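Local atomic coordinates of NTD biosynthesis operon protein NtdA (Bacillus subtilis subsp. subtilis, PDB entry 4K2M), a protein that catalyses the reversible pyridoxal phosphate-dependent transamination, with glutamate, of 3-dehydro-glucose 6-phosphate to kanosamine 6-phosphate in kanosamine biosynthesis. Residues A[45-48]-A[49-53]. Numbering follows the deposited sequence.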
ATOM      1  N   GLN A  45       6.172  -2.831  32.945  1.00 29.57           N
ATOM      2  CA  GLN A  45       5.231  -3.249  33.979  1.00 36.66           C
ATOM      3  C   GLN A  45       5.529  -4.683  34.383  1.00 34.30           C
ATOM      4  O   GLN A  45       5.477  -5.044  35.566  1.00 34.35           O
ATOM      5  CB  GLN A  45       3.789  -3.137  33.476  1.00 46.12           C
ATOM      6  CG  GLN A  45       2.743  -3.725  34.427  1.00 55.08           C
ATOM      7  CD  GLN A  45       2.614  -2.949  35.735  1.00 63.63           C
ATOM      8  OE1 GLN A  45       2.809  -1.732  35.777  1.00 60.36           O
ATOM      9  NE2 GLN A  45       2.282  -3.658  36.810  1.00 66.06           N
ATOM     10  N   VAL A  46       5.861  -5.492  33.381  1.00 27.09           N
ATOM     11  CA  VAL A  46       6.044  -6.922  33.568  1.00 27.67           C
ATOM     12  C   VAL A  46       7.202  -7.193  34.523  1.00 31.31           C
ATOM     13  O   VAL A  46       7.090  -8.010  35.436  1.00 23.91           O
ATOM     14  CB  VAL A  46       6.274  -7.619  32.199  1.00 34.06           C
ATOM     15  CG1 VAL A  46       6.876  -8.989  32.381  1.00 28.96           C
ATOM     16  CG2 VAL A  46       4.959  -7.708  31.419  1.00 33.61           C
ATOM     17  N   LEU A  47       8.305  -6.476  34.330  1.00 23.58           N
ATOM     18  CA  LEU A  47       9.517  -6.717  35.104  1.00 21.71           C
ATOM     19  C   LEU A  47       9.541  -6.017  36.458  1.00 29.42           C
ATOM     20  O   LEU A  47      10.569  -6.012  37.137  1.00 27.31           O
ATOM     21  CB  LEU A  47      10.750  -6.315  34.291  1.00 22.19           C
ATOM     22  CG  LEU A  47      11.005  -7.231  33.102  1.00 32.39           C
ATOM     23  CD1 LEU A  47      12.266  -6.823  32.370  1.00 31.98           C
ATOM     24  CD2 LEU A  47      11.106  -8.678  33.581  1.00 33.65           C
ATOM     25  N   LYS A  48       8.420  -5.424  36.852  1.00 24.97           N
ATOM     26  CA  LYS A  48       8.355  -4.769  38.157  1.00 37.92           C
ATOM     27  C   LYS A  48       8.536  -5.802  39.263  1.00 48.52           C
ATOM     28  O   LYS A  48       9.053  -5.497  40.342  1.00 40.78           O
ATOM     29  CB  LYS A  48       7.030  -4.021  38.336  1.00 45.67           C
ATOM     30  CG  LYS A  48       7.021  -2.605  37.749  1.00 34.83           C
ATOM     31  CD  LYS A  48       5.693  -1.914  38.015  1.00 45.73           C
ATOM     32  CE  LYS A  48       5.780  -0.425  37.706  1.00 71.42           C
ATOM     33  NZ  LYS A  48       6.168  -0.168  36.291  1.00 55.32           N
ATOM     34  N   GLU A  49       8.115  -7.033  38.982  1.00 29.27           N
ATOM     35  CA  GLU A  49       8.232  -8.111  39.952  1.00 39.77           C
ATOM     36  C   GLU A  49       8.980  -9.281  39.344  1.00 36.71           C
ATOM     37  O   GLU A  49       9.116  -9.376  38.128  1.00 24.59           O
ATOM     38  CB  GLU A  49       6.851  -8.571  40.429  1.00 30.61           C
ATOM     39  CG  GLU A  49       5.972  -7.468  41.026  1.00 51.19           C
ATOM     40  CD  GLU A  49       6.476  -6.960  42.372  1.00 65.87           C
ATOM     41  OE1 GLU A  49       7.438  -7.546  42.920  1.00 55.48           O
ATOM     42  OE2 GLU A  49       5.906  -5.972  42.882  1.00 70.48           O
ATOM     43  N   LYS A  50       9.475 -10.164  40.200  1.00 23.93           N
ATOM     44  CA  LYS A  50      10.114 -11.396  39.759  1.00 17.96           C
ATOM     45  C   LYS A  50       9.128 -12.203  38.911  1.00 22.14           C
ATOM     46  O   LYS A  50       7.955 -12.318  39.265  1.00 22.06           O
ATOM     47  CB  LYS A  50      10.558 -12.187  40.995  1.00 22.77           C
ATOM     48  CG  LYS A  50      10.465 -13.681  40.870  1.00 39.20           C
ATOM     49  CD  LYS A  50      11.830 -14.271  40.959  1.00 36.30           C
ATOM     50  CE  LYS A  50      11.786 -15.788  40.897  1.00 52.16           C
ATOM     51  NZ  LYS A  50      11.239 -16.266  39.599  1.00 53.71           N
ATOM     52  N   ILE A  51       9.612 -12.727  37.785  1.00 21.95           N
ATOM     53  CA  ILE A  51       8.786 -13.387  36.775  1.00 25.63           C
ATOM     54  C   ILE A  51       8.930 -14.908  36.825  1.00 17.87           C
ATOM     55  O   ILE A  51      10.040 -15.415  36.943  1.00 22.52           O
ATOM     56  CB  ILE A  51       9.214 -12.897  35.355  1.00 26.55           C
ATOM     57  CG1 ILE A  51       8.674 -11.490  35.100  1.00 38.32           C
ATOM     58  CG2 ILE A  51       8.771 -13.866  34.260  1.00 34.27           C
ATOM     59  CD1 ILE A  51       7.233 -11.321  35.504  1.00 31.67           C
ATOM     60  N   ASP A  52       7.812 -15.635  36.756  1.00 18.19           N
ATOM     61  CA  ASP A  52       7.868 -17.055  36.401  1.00 15.14           C
ATOM     62  C   ASP A  52       7.375 -17.088  34.967  1.00 11.95           C
ATOM     63  O   ASP A  52       6.228 -16.731  34.721  1.00 17.26           O
ATOM     64  CB  ASP A  52       6.917 -17.892  37.260  1.00 24.02           C
ATOM     65  CG  ASP A  52       6.883 -19.357  36.821  1.00 44.68           C
ATOM     66  OD1 ASP A  52       5.938 -19.761  36.097  1.00 33.93           O
ATOM     67  OD2 ASP A  52       7.824 -20.102  37.179  1.00 36.65           O
ATOM     68  N   ILE A  53       8.236 -17.450  34.025  1.00 15.46           N
ATOM     69  CA  ILE A  53       7.872 -17.258  32.618  1.00 16.92           C
ATOM     70  C   ILE A  53       6.603 -18.003  32.264  1.00 14.73           C
ATOM     71  O   ILE A  53       5.695 -17.417  31.656  1.00 14.31           O
ATOM     72  CB  ILE A  53       8.988 -17.653  31.655  1.00 13.46           C
ATOM     73  CG1 ILE A  53      10.161 -16.697  31.809  1.00 17.57           C
ATOM     74  CG2 ILE A  53       8.481 -17.592  30.171  1.00 12.78           C
ATOM     75  CD1 ILE A  53      11.445 -17.252  31.248  1.00 15.37           C
TER
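Ile51 folds back on Val46 and Leu47 where the chain leaves helix 41-46. The apolar contacts come from two parts of its longer branch. The end methyl CD1 of Ile51 meets CG1 of Val46 at 3.9 Å. One carbon further in, CG1 of Ile51 lies 4.0 Å from CD2 of Leu47. In both pairs the side chains cross at about a right angle. Val46 CG1 stands anti to its own backbone nitrogen (chi1 163°), which sets this methyl beside the carbonyl end of the residue. Ile51 CD1 also lies 3.3 Å from Val46 O.

The polar contacts are local. A type I beta turn from Val46 to Glu49 ends the helix and starts the bend, and no hydrogen bond crosses between 45-48 and 49-53. At the helix end Lys48 N bonds to Gln45 O at 3.2 Å. The Lys50 chain bends at its end (chi4 63°), and NZ reaches Ile51 O at 3.0 Å, from well above the carbonyl plane. Asp52 is the N-cap of the next helix: its OD1 accepts from His55 N, and its own N bonds to Asp56 OD2.

The loop thus links helix 41-46 to helix 53-57 within the additional N-terminal domain, at the surface. OE1 of Gln28 accepts a hydrogen bond from Ile51 N. Val46 packs on Leu57 of helix 53-57, and Leu47 on Leu23 of helix 13-24.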